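PDB 4H3T: CRISPR-associated protein, Cse1 family from Acidimicrobium ferrooxidans, which is probably the large subunit of a type I-E CRISPR Cascade complex, which as in its relatives would help recognise invading DNA. Local coordinates for residues Glu421-Ser426 with His438-Lys444; Gln414-Val419 with Arg520-Leu525; Leu463-Tyr467 with Trp487-Val491; Tyr196-Phe202 with Asp298-Trp303. The protein carries 1 engineered substitution. One frame throughout, in Å; residues are numbered along the deposited sequence.

Contact 1 of 4, residues Glu421-Ser426 with His438-Lys444; sequences EARYLS and HRVPEGK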
loop_
_atom_site.group_PDB
_atom_site.type_symbol
_atom_site.label_atom_id
_atom_site.label_comp_id
_atom_site.label_asym_id
_atom_site.label_seq_id
_atom_site.Cartn_x
_atom_site.Cartn_y
_atom_site.Cartn_z
ATOM N N GLU A 421 17.463 15.725 -25.749
ATOM C CA GLU A 421 18.059 17.056 -25.701
ATOM C C GLU A 421 18.546 17.582 -27.065
ATOM O O GLU A 421 19.030 18.728 -27.131
ATOM C CB GLU A 421 19.217 17.051 -24.705
ATOM C CG GLU A 421 20.468 16.370 -25.186
ATOM C CD GLU A 421 21.512 16.269 -24.103
ATOM O OE1 GLU A 421 21.201 16.608 -22.942
ATOM O OE2 GLU A 421 22.653 15.870 -24.423
ATOM N N ALA A 422 18.531 16.731 -28.129
ATOM C CA ALA A 422 19.061 17.115 -29.429
ATOM C C ALA A 422 18.438 18.404 -29.955
ATOM O O ALA A 422 19.144 19.223 -30.534
ATOM C CB ALA A 422 18.841 15.995 -30.456
ATOM N N ARG A 423 17.156 18.604 -29.753
ATOM C CA ARG A 423 16.521 19.845 -30.235
ATOM C C ARG A 423 17.080 21.140 -29.539
ATOM O O ARG A 423 16.876 22.217 -30.054
ATOM C CB ARG A 423 14.995 19.752 -30.113
ATOM C CG ARG A 423 14.330 20.031 -28.811
ATOM C CD ARG A 423 12.891 19.405 -28.805
ATOM N NE ARG A 423 13.041 18.035 -28.321
ATOM C CZ ARG A 423 12.278 17.395 -27.445
ATOM N NH1 ARG A 423 12.622 16.191 -27.027
ATOM N NH2 ARG A 423 11.152 17.953 -26.984
ATOM N N TYR A 424 17.798 21.014 -28.443
ATOM C CA TYR A 424 18.329 22.150 -27.678
ATOM C C TYR A 424 19.828 22.220 -27.770
ATOM O O TYR A 424 20.436 23.063 -27.150
ATOM C CB TYR A 424 17.919 22.029 -26.173
ATOM C CG TYR A 424 16.434 21.880 -25.969
ATOM C CD1 TYR A 424 15.547 22.839 -26.449
ATOM C CD2 TYR A 424 15.902 20.726 -25.418
ATOM C CE1 TYR A 424 14.174 22.642 -26.398
ATOM C CE2 TYR A 424 14.540 20.538 -25.325
ATOM C CZ TYR A 424 13.676 21.526 -25.768
ATOM O OH TYR A 424 12.329 21.342 -25.684
ATOM N N LEU A 425 20.449 21.277 -28.455
ATOM C CA LEU A 425 21.897 21.269 -28.527
ATOM C C LEU A 425 22.450 22.378 -29.425
ATOM O O LEU A 425 21.840 22.738 -30.447
ATOM C CB LEU A 425 22.341 19.918 -29.079
ATOM C CG LEU A 425 23.660 19.404 -28.644
ATOM C CD1 LEU A 425 23.602 18.908 -27.240
ATOM C CD2 LEU A 425 24.133 18.253 -29.582
ATOM N N SER A 426 23.590 22.940 -28.974
ATOM C CA SER A 426 24.435 23.935 -29.661
ATOM C C SER A 426 25.648 23.252 -30.215
ATOM O O SER A 426 26.013 22.192 -29.725
ATOM C CB SER A 426 24.938 25.017 -28.666
ATOM O OG SER A 426 23.850 25.896 -28.483
ATOM N N HIS A 438 29.517 20.052 -28.760
ATOM C CA HIS A 438 28.150 19.576 -28.803
ATOM C C HIS A 438 27.625 19.604 -27.385
ATOM O O HIS A 438 27.844 18.655 -26.623
ATOM C CB HIS A 438 28.077 18.166 -29.377
ATOM C CG HIS A 438 28.388 18.043 -30.835
ATOM N ND1 HIS A 438 29.686 17.884 -31.276
ATOM C CD2 HIS A 438 27.553 17.991 -31.903
ATOM C CE1 HIS A 438 29.622 17.816 -32.601
ATOM N NE2 HIS A 438 28.354 17.856 -33.027
ATOM N N ARG A 439 26.953 20.702 -27.029
ATOM C CA ARG A 439 26.517 20.935 -25.669
ATOM C C ARG A 439 25.175 21.686 -25.633
ATOM O O ARG A 439 24.835 22.452 -26.540
ATOM C CB ARG A 439 27.601 21.739 -24.942
ATOM C CG ARG A 439 27.770 23.153 -25.497
ATOM C CD ARG A 439 28.952 23.886 -24.960
ATOM N NE ARG A 439 29.069 23.839 -23.498
ATOM C CZ ARG A 439 28.545 24.718 -22.642
ATOM N NH1 ARG A 439 27.806 25.736 -23.082
ATOM N NH2 ARG A 439 28.748 24.584 -21.339
ATOM N N VAL A 440 24.468 21.521 -24.530
ATOM C CA VAL A 440 23.247 22.285 -24.286
ATOM C C VAL A 440 23.690 23.603 -23.679
ATOM O O VAL A 440 24.333 23.574 -22.646
ATOM C CB VAL A 440 22.245 21.572 -23.344
ATOM C CG1 VAL A 440 21.069 22.486 -23.041
ATOM C CG2 VAL A 440 21.782 20.254 -23.934
ATOM N N PRO A 441 23.361 24.742 -24.232
ATOM C CA PRO A 441 23.757 25.991 -23.554
ATOM C C PRO A 441 23.044 26.158 -22.208
ATOM O O PRO A 441 21.953 25.600 -21.959
ATOM C CB PRO A 441 23.380 27.089 -24.549
ATOM C CG PRO A 441 22.449 26.503 -25.484
ATOM C CD PRO A 441 22.517 24.992 -25.419
ATOM N N GLU A 442 23.702 26.871 -21.310
ATOM C CA GLU A 442 23.233 27.047 -19.932
ATOM C C GLU A 442 21.780 27.615 -19.864
ATOM O O GLU A 442 21.001 27.119 -19.057
ATOM C CB GLU A 442 24.208 27.982 -19.143
ATOM C CG GLU A 442 25.552 27.314 -18.839
ATOM C CD GLU A 442 26.643 27.264 -19.911
ATOM O OE1 GLU A 442 26.409 27.627 -21.096
ATOM O OE2 GLU A 442 27.753 26.813 -19.546
ATOM N N GLY A 443 21.430 28.571 -20.747
ATOM C CA GLY A 443 20.080 29.128 -20.814
ATOM C C GLY A 443 18.985 28.114 -21.128
ATOM O O GLY A 443 17.836 28.371 -20.785
ATOM N N LYS A 444 19.329 26.928 -21.711
ATOM C CA LYS A 444 18.363 25.849 -22.030
ATOM C C LYS A 444 18.556 24.608 -21.192
ATOM O O LYS A 444 17.842 23.610 -21.411
ATOM C CB LYS A 444 18.496 25.460 -23.494
ATOM C CG LYS A 444 18.138 26.620 -24.425
ATOM C CD LYS A 444 18.292 26.224 -25.860
ATOM C CE LYS A 444 18.255 27.395 -26.847
ATOM N NZ LYS A 444 18.802 26.988 -28.176
HETATM O O HOH W 1 20.845 25.419 -28.492
#
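Ser-426 and Arg-439 form an antiparallel hydrogen-bonded pair, Ser-426 N giving its hydrogen to Arg-439 O at 2.8 Å and Arg-439 N returning a longer bond to Ser-426 O at 3.2 Å. Leu-425 packs against the partner strand: its CG stands anti to the backbone N (chi1 -150°), which carries it toward that strand, where the methyls part. CD1 of Leu-425 lies 3.6 Å from Arg-439 C and 4.0 Å from Val-440 CG2, while CD2 meets the edge of the His-438 ring and its CB. The pair is a minimal two-stranded antiparallel ribbon, strands 426-427 and 438-439, set at the end of the helical bundle just before helix 445-473. Cutting Leu-425 back to an alanine removes both methyls and is likely to open a gap between the His-438 ring edge and Val-440 CG2. Further along, Pro-441 CD rests 3.3 Å from Tyr-424 O. One water takes a hydrogen from Lys-444 NZ at 2.6 Å, donates to Tyr-424 O and also bonds Ser-426 OG, linking the extended lysine to 424-426.

Contact 2 of 4, residues Gln414-Val419 with Arg520-Leu525; sequences QALGYV and RFRRML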
loop_
_atom_site.group_PDB
_atom_site.type_symbol
_atom_site.label_atom_id
_atom_site.label_comp_id
_atom_site.label_asym_id
_atom_site.label_seq_id
_atom_site.Cartn_x
_atom_site.Cartn_y
_atom_site.Cartn_z
ATOM N N GLN A 414 18.015 6.726 -19.495
ATOM C CA GLN A 414 19.074 7.714 -19.360
ATOM C C GLN A 414 19.756 7.902 -20.712
ATOM O O GLN A 414 19.941 9.036 -21.144
ATOM C CB GLN A 414 20.052 7.267 -18.314
ATOM C CG GLN A 414 21.113 8.344 -17.954
ATOM C CD GLN A 414 22.159 7.875 -16.962
ATOM O OE1 GLN A 414 22.016 6.840 -16.290
ATOM N NE2 GLN A 414 23.269 8.607 -16.889
ATOM N N ALA A 415 20.075 6.806 -21.425
ATOM C CA ALA A 415 20.670 6.904 -22.765
ATOM C C ALA A 415 19.806 7.724 -23.738
ATOM O O ALA A 415 20.317 8.480 -24.570
ATOM C CB ALA A 415 20.907 5.530 -23.338
ATOM N N LEU A 416 18.511 7.548 -23.665
ATOM C CA LEU A 416 17.577 8.323 -24.489
ATOM C C LEU A 416 17.632 9.820 -24.231
ATOM O O LEU A 416 17.188 10.578 -25.081
ATOM C CB LEU A 416 16.160 7.834 -24.292
ATOM C CG LEU A 416 15.784 6.577 -25.122
ATOM C CD1 LEU A 416 14.458 6.039 -24.677
ATOM C CD2 LEU A 416 15.719 6.928 -26.639
ATOM N N GLY A 417 18.165 10.250 -23.094
ATOM C CA GLY A 417 18.291 11.661 -22.794
ATOM C C GLY A 417 19.114 12.403 -23.851
ATOM O O GLY A 417 18.852 13.556 -24.111
ATOM N N TYR A 418 20.147 11.766 -24.439
ATOM C CA TYR A 418 20.996 12.395 -25.470
ATOM C C TYR A 418 20.180 12.707 -26.722
ATOM O O TYR A 418 20.438 13.666 -27.371
ATOM C CB TYR A 418 22.127 11.451 -25.805
ATOM C CG TYR A 418 23.030 11.243 -24.639
ATOM C CD1 TYR A 418 23.780 12.293 -24.126
ATOM C CD2 TYR A 418 23.145 9.988 -24.032
ATOM C CE1 TYR A 418 24.615 12.116 -23.037
ATOM C CE2 TYR A 418 23.978 9.794 -22.936
ATOM C CZ TYR A 418 24.735 10.859 -22.454
ATOM O OH TYR A 418 25.593 10.732 -21.382
ATOM N N VAL A 419 19.142 11.929 -27.015
ATOM C CA VAL A 419 18.257 12.176 -28.147
ATOM C C VAL A 419 17.236 13.251 -27.742
ATOM O O VAL A 419 16.916 14.131 -28.549
ATOM C CB VAL A 419 17.583 10.832 -28.606
ATOM C CG1 VAL A 419 16.398 11.086 -29.535
ATOM C CG2 VAL A 419 18.617 9.945 -29.262
ATOM N N ARG A 520 25.735 9.097 -28.967
ATOM C CA ARG A 520 25.844 9.036 -27.509
ATOM C C ARG A 520 24.831 8.034 -26.928
ATOM O O ARG A 520 25.174 7.276 -26.056
ATOM C CB ARG A 520 25.632 10.416 -26.903
ATOM C CG ARG A 520 26.761 11.406 -27.210
ATOM C CD ARG A 520 26.339 12.842 -26.955
ATOM N NE ARG A 520 27.488 13.735 -27.048
ATOM C CZ ARG A 520 27.495 15.050 -26.851
ATOM N NH1 ARG A 520 26.363 15.704 -26.623
ATOM N NH2 ARG A 520 28.637 15.721 -26.866
ATOM N N PHE A 521 23.601 8.065 -27.393
ATOM C CA PHE A 521 22.524 7.129 -26.980
ATOM C C PHE A 521 22.963 5.676 -27.261
ATOM O O PHE A 521 22.929 4.803 -26.379
ATOM C CB PHE A 521 21.191 7.478 -27.729
ATOM C CG PHE A 521 20.191 6.362 -27.921
ATOM C CD1 PHE A 521 19.515 5.827 -26.841
ATOM C CD2 PHE A 521 20.020 5.764 -29.162
ATOM C CE1 PHE A 521 18.645 4.766 -26.999
ATOM C CE2 PHE A 521 19.112 4.719 -29.329
ATOM C CZ PHE A 521 18.463 4.203 -28.237
ATOM N N ARG A 522 23.391 5.432 -28.479
ATOM C CA ARG A 522 23.768 4.081 -28.892
ATOM C C ARG A 522 25.018 3.551 -28.106
ATOM O O ARG A 522 25.034 2.365 -27.727
ATOM C CB ARG A 522 23.980 4.036 -30.432
ATOM C CG ARG A 522 24.243 2.673 -31.026
ATOM C CD ARG A 522 24.905 2.744 -32.403
ATOM N NE ARG A 522 26.369 2.790 -32.273
ATOM C CZ ARG A 522 27.166 3.828 -32.541
ATOM N NH1 ARG A 522 26.661 4.967 -33.023
ATOM N NH2 ARG A 522 28.477 3.727 -32.358
ATOM N N ARG A 523 26.013 4.414 -27.816
ATOM C CA ARG A 523 27.189 3.989 -27.055
ATOM C C ARG A 523 26.810 3.678 -25.591
ATOM O O ARG A 523 27.316 2.722 -25.015
ATOM C CB ARG A 523 28.344 5.051 -27.082
ATOM C CG ARG A 523 29.086 5.138 -28.428
ATOM C CD ARG A 523 30.253 6.207 -28.527
ATOM N NE ARG A 523 30.243 7.145 -27.377
ATOM C CZ ARG A 523 29.923 8.449 -27.378
ATOM N NH1 ARG A 523 29.624 9.076 -28.513
ATOM N NH2 ARG A 523 29.924 9.139 -26.244
HETATM N N MSE A 524 25.979 4.514 -24.992
HETATM C CA MSE A 524 25.564 4.288 -23.614
HETATM C C MSE A 524 24.740 3.006 -23.507
HETATM O O MSE A 524 24.961 2.193 -22.611
HETATM C CB MSE A 524 24.772 5.453 -23.064
HETATM C CG MSE A 524 24.341 5.176 -21.626
HETATM SE SE MSE A 524 23.705 6.615 -20.495
HETATM C CE MSE A 524 23.226 5.259 -19.069
ATOM N N LEU A 525 23.802 2.840 -24.417
ATOM C CA LEU A 525 22.935 1.666 -24.445
ATOM C C LEU A 525 23.767 0.369 -24.589
ATOM O O LEU A 525 23.525 -0.576 -23.853
ATOM C CB LEU A 525 21.938 1.765 -25.597
ATOM C CG LEU A 525 20.859 0.656 -25.664
ATOM C CD1 LEU A 525 19.986 0.663 -24.375
ATOM C CD2 LEU A 525 20.021 0.794 -26.973
HETATM O O HOH W 2 23.565 14.893 -26.805
#
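Phe-521 and Ala-415 meet where helix 511-532 packs, within the C-terminal helical bundle, against the chain where helix 397-415 gives way to helix 417-420. This is the tight part. The CA atoms of the two residues come within 4.6 Å, and Phe-521 CB sits 3.4 Å from Ala-415 O, which lies at the edge of the ring. The phenylalanine has CG anti to the backbone N (chi1 154°), turning its ring along Leu-416, whose CD2 is 3.7 Å from Phe-521 CE1. Val-419 CG2 closes on Phe-521 CB, and Ala-499 of helix 481-504 touches both Leu-416 and Phe-521.

The other flank is nearer solvent, with Gln-414 exposed and Tyr-418, Arg-520 and Met-524 partly so. There Tyr-418 takes Arg-520 CB over one face of its ring, a CH-pi contact with CB 3.9 Å from the ring centroid, and the arginine then leads away to His-438 O. In one of two modelled conformers, SE of selenomethionine Met-524 lies at the edge of the same ring, a Met-aromatic contact, and its chain crosses Gln-414. Arg-520 NH1 donates to a water 2.9 Å away, in the guanidinium plane, and that water gives only a weak bond to Tyr-418 O.

Contact 3 of 4, residues Leu463-Tyr467 with Trp487-Val491; sequences LDAPY and WAALV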
loop_
_atom_site.group_PDB
_atom_site.type_symbol
_atom_site.label_atom_id
_atom_site.label_comp_id
_atom_site.label_asym_id
_atom_site.label_seq_id
_atom_site.Cartn_x
_atom_site.Cartn_y
_atom_site.Cartn_z
ATOM N N LEU A 463 7.443 0.185 -21.211
ATOM C CA LEU A 463 8.034 -1.053 -20.647
ATOM C C LEU A 463 7.190 -1.627 -19.530
ATOM O O LEU A 463 7.513 -2.715 -19.034
ATOM C CB LEU A 463 9.479 -0.770 -20.144
ATOM C CG LEU A 463 10.493 -0.441 -21.214
ATOM C CD1 LEU A 463 11.843 -0.163 -20.597
ATOM C CD2 LEU A 463 10.605 -1.571 -22.286
ATOM N N ASP A 464 6.064 -0.981 -19.188
ATOM C CA ASP A 464 5.291 -1.452 -18.054
ATOM C C ASP A 464 4.697 -2.857 -18.307
ATOM O O ASP A 464 4.974 -3.761 -17.523
ATOM C CB ASP A 464 4.201 -0.445 -17.668
ATOM C CG ASP A 464 3.362 -0.839 -16.464
ATOM O OD1 ASP A 464 3.931 -1.007 -15.345
ATOM O OD2 ASP A 464 2.198 -1.061 -16.634
ATOM N N ALA A 465 3.912 -3.044 -19.355
ATOM C CA ALA A 465 3.281 -4.356 -19.603
ATOM C C ALA A 465 4.349 -5.422 -19.956
ATOM O O ALA A 465 4.369 -6.473 -19.293
ATOM C CB ALA A 465 2.203 -4.235 -20.692
ATOM N N PRO A 466 5.408 -5.069 -20.735
ATOM C CA PRO A 466 6.502 -6.039 -20.960
ATOM C C PRO A 466 7.263 -6.425 -19.693
ATOM O O PRO A 466 7.570 -7.595 -19.528
ATOM C CB PRO A 466 7.408 -5.268 -21.916
ATOM C CG PRO A 466 6.530 -4.392 -22.644
ATOM C CD PRO A 466 5.545 -3.924 -21.665
ATOM N N TYR A 467 7.561 -5.472 -18.758
ATOM C CA TYR A 467 8.266 -5.832 -17.522
ATOM C C TYR A 467 7.415 -6.799 -16.665
ATOM O O TYR A 467 7.903 -7.779 -16.135
ATOM C CB TYR A 467 8.626 -4.587 -16.676
ATOM C CG TYR A 467 9.465 -4.999 -15.500
ATOM C CD1 TYR A 467 10.833 -5.249 -15.656
ATOM C CD2 TYR A 467 8.867 -5.394 -14.297
ATOM C CE1 TYR A 467 11.584 -5.788 -14.628
ATOM C CE2 TYR A 467 9.613 -5.944 -13.272
ATOM C CZ TYR A 467 10.980 -6.075 -13.413
ATOM O OH TYR A 467 11.694 -6.684 -12.414
ATOM N N TRP A 487 14.881 -9.814 -22.312
ATOM C CA TRP A 487 14.566 -8.487 -21.824
ATOM C C TRP A 487 15.528 -7.436 -22.487
ATOM O O TRP A 487 15.087 -6.357 -22.886
ATOM C CB TRP A 487 14.684 -8.439 -20.312
ATOM C CG TRP A 487 14.350 -7.088 -19.744
ATOM C CD1 TRP A 487 15.190 -6.230 -19.078
ATOM C CD2 TRP A 487 13.074 -6.451 -19.783
ATOM N NE1 TRP A 487 14.515 -5.089 -18.722
ATOM C CE2 TRP A 487 13.200 -5.217 -19.102
ATOM C CE3 TRP A 487 11.822 -6.809 -20.319
ATOM C CZ2 TRP A 487 12.129 -4.322 -18.976
ATOM C CZ3 TRP A 487 10.767 -5.911 -20.202
ATOM C CH2 TRP A 487 10.917 -4.701 -19.527
ATOM N N ALA A 488 16.807 -7.789 -22.631
ATOM C CA ALA A 488 17.795 -6.893 -23.243
ATOM C C ALA A 488 17.358 -6.484 -24.658
ATOM O O ALA A 488 17.397 -5.304 -25.005
ATOM C CB ALA A 488 19.174 -7.551 -23.298
ATOM N N ALA A 489 17.011 -7.460 -25.484
ATOM C CA ALA A 489 16.546 -7.189 -26.849
ATOM C C ALA A 489 15.209 -6.409 -26.864
ATOM O O ALA A 489 15.024 -5.563 -27.728
ATOM C CB ALA A 489 16.398 -8.503 -27.640
ATOM N N LEU A 490 14.253 -6.722 -25.975
ATOM C CA LEU A 490 12.984 -5.974 -25.938
ATOM C C LEU A 490 13.236 -4.487 -25.590
ATOM O O LEU A 490 12.790 -3.585 -26.303
ATOM C CB LEU A 490 12.033 -6.642 -24.934
ATOM C CG LEU A 490 10.624 -6.085 -24.888
ATOM C CD1 LEU A 490 9.622 -7.197 -24.533
ATOM C CD2 LEU A 490 10.536 -4.796 -23.989
ATOM N N VAL A 491 14.027 -4.227 -24.565
ATOM C CA VAL A 491 14.273 -2.839 -24.154
ATOM C C VAL A 491 14.998 -2.058 -25.259
ATOM O O VAL A 491 14.630 -0.916 -25.514
ATOM C CB VAL A 491 15.034 -2.791 -22.816
ATOM C CG1 VAL A 491 15.511 -1.375 -22.489
ATOM C CG2 VAL A 491 14.184 -3.337 -21.681
#
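Trp-487 reaches across to helix 445-473 with the benzene end of its indole, CG anti to the backbone N (chi1 -179°), and lands on the backbone around Pro-466 and Tyr-467. Its CH2 is 3.5 Å from Tyr-467 CA, and CZ3 is 3.6 Å from Pro-466 C. The ring of Tyr-467 turns its edge to the indole face in a T-shaped pair, planes at 82°, with Tyr-467 CD1 3.7 Å from Trp-487 CZ2. Val-491 CG2, one helical turn on, lies on the opposite face of the indole, while Leu-463 O approaches the indole edge in its plane. The two helices are neighbours in the C-terminal bundle and run nearly antiparallel, at 165°, the axes of the two short segments 11.4 Å apart at closest approach; large side chains bridge that width. Leu-463 lies beside the indole: its CD2 meets Leu-490 CD2 at 3.6 Å as the two leucines slide past each other in opposite directions, and also touches Val-491 CG2. Pro-466 CB touches both Leu-490 CD2 and Trp-487 CZ3, 3.8 Å from each. Trp-487 NE1 bonds Ala-405 O and Tyr-467 OH bonds Ala-402 O, both of helix 397-415.

Contact 4 of 4, residues Tyr196-Phe202 with Asp298-Trp303; sequences YLAWIGF and DPHVGW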
loop_
_atom_site.group_PDB
_atom_site.type_symbol
_atom_site.label_atom_id
_atom_site.label_comp_id
_atom_site.label_asym_id
_atom_site.label_seq_id
_atom_site.Cartn_x
_atom_site.Cartn_y
_atom_site.Cartn_z
ATOM N N TYR A 196 -1.675 5.660 11.365
ATOM C CA TYR A 196 -0.575 4.714 11.255
ATOM C C TYR A 196 -0.426 4.089 9.839
ATOM O O TYR A 196 0.691 3.986 9.347
ATOM C CB TYR A 196 -0.746 3.632 12.291
ATOM C CG TYR A 196 0.291 2.530 12.169
ATOM C CD1 TYR A 196 1.548 2.672 12.719
ATOM C CD2 TYR A 196 0.042 1.400 11.407
ATOM C CE1 TYR A 196 2.499 1.657 12.623
ATOM C CE2 TYR A 196 0.998 0.410 11.252
ATOM C CZ TYR A 196 2.195 0.496 11.939
ATOM O OH TYR A 196 3.157 -0.478 11.781
ATOM N N LEU A 197 -1.528 3.766 9.156
ATOM C CA LEU A 197 -1.452 3.244 7.790
ATOM C C LEU A 197 -1.045 4.325 6.803
ATOM O O LEU A 197 -0.433 3.995 5.786
ATOM C CB LEU A 197 -2.739 2.551 7.327
ATOM C CG LEU A 197 -3.017 1.198 7.877
ATOM C CD1 LEU A 197 -4.215 0.552 7.160
ATOM C CD2 LEU A 197 -1.802 0.283 7.696
ATOM N N ALA A 198 -1.364 5.589 7.097
ATOM C CA ALA A 198 -0.903 6.723 6.285
ATOM C C ALA A 198 0.663 6.886 6.429
ATOM O O ALA A 198 1.313 7.394 5.527
ATOM C CB ALA A 198 -1.624 8.022 6.669
ATOM N N TRP A 199 1.220 6.507 7.581
ATOM C CA TRP A 199 2.637 6.579 7.864
ATOM C C TRP A 199 3.433 5.430 7.262
ATOM O O TRP A 199 4.527 5.641 6.768
ATOM C CB TRP A 199 2.847 6.593 9.376
ATOM C CG TRP A 199 4.290 6.719 9.760
ATOM C CD1 TRP A 199 5.132 7.757 9.470
ATOM C CD2 TRP A 199 5.046 5.790 10.551
ATOM N NE1 TRP A 199 6.364 7.511 10.003
ATOM C CE2 TRP A 199 6.358 6.288 10.630
ATOM C CE3 TRP A 199 4.752 4.557 11.152
ATOM C CZ2 TRP A 199 7.390 5.588 11.272
ATOM C CZ3 TRP A 199 5.784 3.845 11.768
ATOM C CH2 TRP A 199 7.075 4.383 11.857
ATOM N N ILE A 200 2.960 4.202 7.377
ATOM C CA ILE A 200 3.767 3.066 6.888
ATOM C C ILE A 200 3.624 2.886 5.353
ATOM O O ILE A 200 2.631 3.290 4.737
ATOM C CB ILE A 200 3.489 1.706 7.596
ATOM C CG1 ILE A 200 2.036 1.209 7.423
ATOM C CG2 ILE A 200 3.853 1.771 9.071
ATOM C CD1 ILE A 200 1.851 -0.243 7.514
ATOM N N GLY A 201 4.609 2.225 4.797
ATOM C CA GLY A 201 4.577 1.704 3.437
ATOM C C GLY A 201 3.946 0.320 3.536
ATOM O O GLY A 201 4.554 -0.600 4.062
ATOM N N PHE A 202 2.693 0.153 3.066
ATOM C CA PHE A 202 1.960 -1.133 3.202
ATOM C C PHE A 202 2.215 -2.055 2.026
ATOM O O PHE A 202 2.243 -1.603 0.888
ATOM C CB PHE A 202 0.502 -0.837 3.328
ATOM C CG PHE A 202 -0.430 -2.036 3.299
ATOM C CD1 PHE A 202 -0.779 -2.702 4.471
ATOM C CD2 PHE A 202 -0.891 -2.547 2.094
ATOM C CE1 PHE A 202 -1.600 -3.837 4.421
ATOM C CE2 PHE A 202 -1.738 -3.624 2.056
ATOM C CZ PHE A 202 -2.073 -4.279 3.210
ATOM N N ASP A 298 4.335 -5.615 13.236
ATOM C CA ASP A 298 3.592 -5.496 11.982
ATOM C C ASP A 298 4.241 -6.197 10.790
ATOM O O ASP A 298 5.329 -5.811 10.365
ATOM C CB ASP A 298 3.407 -4.016 11.699
ATOM C CG ASP A 298 2.338 -3.630 10.669
ATOM O OD1 ASP A 298 1.968 -4.482 9.828
ATOM O OD2 ASP A 298 1.908 -2.479 10.688
ATOM N N PRO A 299 3.523 -7.169 10.202
ATOM C CA PRO A 299 4.072 -7.896 9.067
ATOM C C PRO A 299 3.959 -7.188 7.720
ATOM O O PRO A 299 4.412 -7.757 6.720
ATOM C CB PRO A 299 3.191 -9.167 9.049
ATOM C CG PRO A 299 1.852 -8.672 9.470
ATOM C CD PRO A 299 2.146 -7.659 10.535
ATOM N N HIS A 300 3.239 -6.083 7.628
ATOM C CA HIS A 300 2.947 -5.433 6.329
ATOM C C HIS A 300 3.867 -4.232 5.985
ATOM O O HIS A 300 3.523 -3.429 5.111
ATOM C CB HIS A 300 1.499 -4.942 6.299
ATOM C CG HIS A 300 0.505 -6.069 6.325
ATOM N ND1 HIS A 300 -0.594 -6.053 7.174
ATOM C CD2 HIS A 300 0.485 -7.195 5.594
ATOM C CE1 HIS A 300 -1.224 -7.206 6.947
ATOM N NE2 HIS A 300 -0.620 -7.896 5.960
ATOM N N VAL A 301 4.960 -4.069 6.700
ATOM C CA VAL A 301 5.865 -2.922 6.480
ATOM C C VAL A 301 7.339 -3.397 6.548
ATOM O O VAL A 301 7.697 -4.098 7.474
ATOM C CB VAL A 301 5.537 -1.780 7.492
ATOM C CG1 VAL A 301 5.412 -2.278 8.930
ATOM C CG2 VAL A 301 6.536 -0.585 7.401
ATOM N N GLY A 302 8.154 -2.952 5.588
ATOM C CA GLY A 302 9.594 -3.157 5.546
ATOM C C GLY A 302 10.242 -1.920 6.142
ATOM O O GLY A 302 9.590 -0.868 6.253
ATOM N N TRP A 303 11.501 -2.041 6.581
ATOM C CA TRP A 303 12.213 -0.965 7.289
ATOM C C TRP A 303 13.589 -0.732 6.746
ATOM O O TRP A 303 14.198 -1.619 6.156
ATOM C CB TRP A 303 12.340 -1.288 8.803
ATOM C CG TRP A 303 11.008 -1.492 9.461
ATOM C CD1 TRP A 303 10.303 -2.660 9.522
ATOM C CD2 TRP A 303 10.173 -0.490 10.052
ATOM N NE1 TRP A 303 9.076 -2.443 10.096
ATOM C CE2 TRP A 303 8.965 -1.124 10.438
ATOM C CE3 TRP A 303 10.317 0.884 10.299
ATOM C CZ2 TRP A 303 7.913 -0.424 11.056
ATOM C CZ3 TRP A 303 9.297 1.559 10.960
ATOM C CH2 TRP A 303 8.097 0.909 11.290
HETATM O O HOH W 3 7.242 -1.103 3.605
#
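Asp-298 takes a short hydrogen bond from Tyr-196, OH to OD2 2.6 Å, where the loop between helix 291-297 and strand 303-309 packs against the short helix 196-199 and the residues that follow it. The hydroxyl meets OD2 on its anti side, with ring and carboxylate nearly coplanar. The other oxygen, OD1, accepts from His-300 N at 3.0 Å, closing an Asx turn, and forms a salt bridge with Arg-58 of helix 52-68. An asparagine in place of Asp-298 would probably leave Arg-58 without its opposing charge and weaken the grip on the Tyr-196 hydroxyl. Pro-299 lies within this turn, its CG over one face of the His-300 imidazole. Over the opposite face comes Phe-202 CE1, 3.6 Å from His-300 CG, the two rings meeting obliquely at 49°; beyond them His-300 NE2 bonds Asn-217. The carbonyl of His-300 also receives a CA-H...O contact, Phe-202 CA to His-300 O at 3.4 Å. Val-301 follows with CG2 anti to its own N, and this methyl touches Ile-200 CB at 3.8 Å. Gly-302 N donates to a water 2.9 Å away, which in turn donates to Gly-201 O, so the backbones are bridged there. Last, Trp-199 CH2 comes near the plane of the Trp-303 ring at its edge, 3.7 Å from Trp-303 CH2, the two rings meeting obliquely.

How the contacts relate
Along the chain contact 4 closes first; contact 2 then opens, enclosing contact 1 and after it contact 3. These three lie in the C-terminal helical bundle, at 41 Å (contact 1), 34 Å (contact 2) and 25 Å (contact 3) from the chain's centre, while contact 4 belongs to the body about 8 Å from it, 30 Å from contact 3 between centres. Contacts 1 and 2, centres 15 Å apart, touch directly: Arg-520 NH2 lies 3.0 Å from His-438 O, a probable hydrogen bond joining ribbon to helix 511-532. Strand 438-439 leads into helix 445-473 of contact 3, and helix 481-504 is followed by helix 511-532. Helix 397-415 carries part of contact 2 and packs against contact 3.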